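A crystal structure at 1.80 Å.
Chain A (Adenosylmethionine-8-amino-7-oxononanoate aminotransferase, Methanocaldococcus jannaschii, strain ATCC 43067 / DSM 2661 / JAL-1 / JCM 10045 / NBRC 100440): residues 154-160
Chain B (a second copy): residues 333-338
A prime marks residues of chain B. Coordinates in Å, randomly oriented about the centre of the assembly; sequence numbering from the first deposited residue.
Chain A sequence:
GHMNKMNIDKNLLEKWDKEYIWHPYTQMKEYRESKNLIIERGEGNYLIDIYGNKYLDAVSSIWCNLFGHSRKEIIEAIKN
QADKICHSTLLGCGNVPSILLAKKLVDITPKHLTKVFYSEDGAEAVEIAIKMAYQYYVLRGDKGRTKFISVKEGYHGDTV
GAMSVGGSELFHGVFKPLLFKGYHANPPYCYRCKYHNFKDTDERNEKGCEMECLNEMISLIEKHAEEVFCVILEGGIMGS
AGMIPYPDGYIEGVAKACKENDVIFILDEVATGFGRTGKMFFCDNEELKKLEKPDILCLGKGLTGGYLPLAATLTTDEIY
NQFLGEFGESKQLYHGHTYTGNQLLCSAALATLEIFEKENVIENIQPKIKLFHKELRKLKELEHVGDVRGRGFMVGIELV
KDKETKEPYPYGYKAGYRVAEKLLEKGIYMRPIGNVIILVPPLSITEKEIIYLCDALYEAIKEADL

Chain A 154-160: GYHGDTV
Chain B, residues 333-338: LYHGHT

Two loops from the two copies of the aminotransferase cross almost at right angles: the end-to-end directions of 155–159 and 334′–337′ lie 86° apart, and 257 Å² is buried between them. The register is given by two CA–CA approaches, Asp158 to His335′ at 5.7 Å and Gly157 to His337′ at 7.2 Å.

Asp158 (phi/psi -120/-2, chi1 -58°, m; chi2 -35°) covers the most surface, its CA-to-CB bond pointing toward the other chain. Its OD2 accepts a hydrogen bond from Gly336′ N at 2.9 Å (N-H...O 154°). Within its own loop, Tyr155 OH (chi1 176°, t; chi2 83°) donates to Asp158 OD1 at 2.8 Å.

His337′ (-88/175, chi1 m, chi2 141°) starts sideways, but its ring end comes nearer. NE2 accepts from Asp158 N at 2.9 Å (138°), so this nitrogen carries no proton. Asp158 OD2 lies 3.4 Å from His337′ NE2 without a hydrogen bond: the angle is poor, and with NE2 accepting from Asp158 N neither atom has a proton to give.

His335′ (-141/147, chi1 -170°, t; chi2 104°) lays one ring face beneath Asp158 CB, which sits 3.6 Å from the centroid, 23° off the normal, a CH-pi contact.

Gly157 (123/-174) and Gly336′ (149/117) adopt backbone angles that would jam a CB against the preceding carbonyl O; at Gly157 it would also lie 3.5 Å from His337′ NE2.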

# COMPACT_ATOMS: atom_id res chain seq x y z
N GLY A 154 -5.62 20.11 0.57
CA GLY A 154 -4.78 19.15 1.29
C GLY A 154 -4.68 17.83 0.52
O GLY A 154 -5.53 17.53 -0.32
N TYR A 155 -3.67 17.01 0.83
CA TYR A 155 -3.45 15.80 0.05
C TYR A 155 -2.94 14.74 1.02
O TYR A 155 -2.03 15.02 1.80
CB TYR A 155 -2.40 16.06 -1.04
CG TYR A 155 -2.08 14.79 -1.81
CD1 TYR A 155 -2.89 14.37 -2.85
CD2 TYR A 155 -0.96 14.03 -1.48
CE1 TYR A 155 -2.66 13.17 -3.51
CE2 TYR A 155 -0.67 12.85 -2.17
CZ TYR A 155 -1.54 12.43 -3.17
OH TYR A 155 -1.25 11.28 -3.82
N HIS A 156 -3.52 13.52 0.94
CA HIS A 156 -3.23 12.42 1.85
C HIS A 156 -3.04 11.11 1.09
O HIS A 156 -2.78 10.08 1.73
CB HIS A 156 -4.36 12.33 2.90
CG HIS A 156 -4.29 13.54 3.80
ND1 HIS A 156 -3.22 13.80 4.61
CD2 HIS A 156 -5.12 14.57 3.95
CE1 HIS A 156 -3.37 14.97 5.21
NE2 HIS A 156 -4.56 15.43 4.88
N GLY A 157 -3.07 11.16 -0.25
CA GLY A 157 -2.90 9.96 -1.03
C GLY A 157 -4.08 9.73 -1.97
O GLY A 157 -5.04 10.51 -1.97
N ASP A 158 -4.05 8.57 -2.64
CA ASP A 158 -4.96 8.40 -3.77
C ASP A 158 -5.95 7.23 -3.62
O ASP A 158 -6.76 7.02 -4.53
CB ASP A 158 -4.18 8.10 -5.06
CG ASP A 158 -3.18 9.19 -5.41
OD1 ASP A 158 -3.49 10.37 -5.14
OD2 ASP A 158 -2.08 8.81 -5.80
N THR A 159 -5.88 6.44 -2.51
CA THR A 159 -6.94 5.46 -2.31
C THR A 159 -8.22 6.19 -1.84
O THR A 159 -8.21 7.38 -1.54
CB THR A 159 -6.45 4.35 -1.37
OG1 THR A 159 -5.89 5.04 -0.24
CG2 THR A 159 -5.35 3.55 -2.02
N VAL A 160 -9.34 5.46 -1.79
CA VAL A 160 -10.65 6.16 -1.65
C VAL A 160 -10.75 6.90 -0.31
O VAL A 160 -11.23 8.02 -0.23
CB VAL A 160 -11.79 5.16 -1.85
CG1 VAL A 160 -13.14 5.71 -1.43
CG2 VAL A 160 -11.82 4.76 -3.34
N LEU B 333 -4.75 9.34 -15.38
CA LEU B 333 -5.09 8.76 -14.09
C LEU B 333 -4.21 9.41 -13.03
O LEU B 333 -2.96 9.21 -13.00
CB LEU B 333 -4.81 7.26 -14.15
CG LEU B 333 -5.23 6.54 -12.86
CD1 LEU B 333 -6.71 6.77 -12.54
CD2 LEU B 333 -4.96 5.02 -12.90
N TYR B 334 -4.83 10.25 -12.21
CA TYR B 334 -3.98 10.94 -11.25
C TYR B 334 -3.87 10.05 -10.00
O TYR B 334 -4.43 10.34 -8.93
CB TYR B 334 -4.58 12.30 -10.88
CG TYR B 334 -4.55 13.36 -11.95
CD1 TYR B 334 -3.39 14.07 -12.22
CD2 TYR B 334 -5.72 13.76 -12.58
CE1 TYR B 334 -3.37 15.10 -13.15
CE2 TYR B 334 -5.71 14.77 -13.53
CZ TYR B 334 -4.54 15.45 -13.81
OH TYR B 334 -4.58 16.52 -14.70
N HIS B 335 -3.09 8.97 -10.16
CA HIS B 335 -2.92 8.02 -9.09
C HIS B 335 -1.44 7.59 -9.13
O HIS B 335 -0.84 7.49 -10.20
CB HIS B 335 -3.80 6.79 -9.35
CG HIS B 335 -3.86 5.88 -8.18
ND1 HIS B 335 -4.98 5.86 -7.41
CD2 HIS B 335 -2.93 5.06 -7.59
CE1 HIS B 335 -4.78 5.00 -6.42
NE2 HIS B 335 -3.53 4.50 -6.51
N GLY B 336 -0.88 7.30 -7.97
CA GLY B 336 0.41 6.60 -7.96
C GLY B 336 1.21 7.01 -6.75
O GLY B 336 1.53 8.17 -6.60
N HIS B 337 1.50 6.06 -5.86
CA HIS B 337 2.23 6.51 -4.69
C HIS B 337 3.74 6.48 -4.95
O HIS B 337 4.18 5.99 -5.99
CB HIS B 337 1.81 5.71 -3.47
CG HIS B 337 0.40 6.06 -3.15
ND1 HIS B 337 -0.53 5.10 -2.72
CD2 HIS B 337 -0.24 7.26 -3.27
CE1 HIS B 337 -1.70 5.73 -2.60
NE2 HIS B 337 -1.53 7.08 -2.95
N THR B 338 4.47 6.99 -3.95
CA THR B 338 5.90 7.22 -3.99
C THR B 338 6.62 6.04 -4.63
O THR B 338 7.45 6.24 -5.50
CB THR B 338 6.42 7.38 -2.56
OG1 THR B 338 5.64 8.51 -2.14
CG2 THR B 338 7.89 7.74 -2.51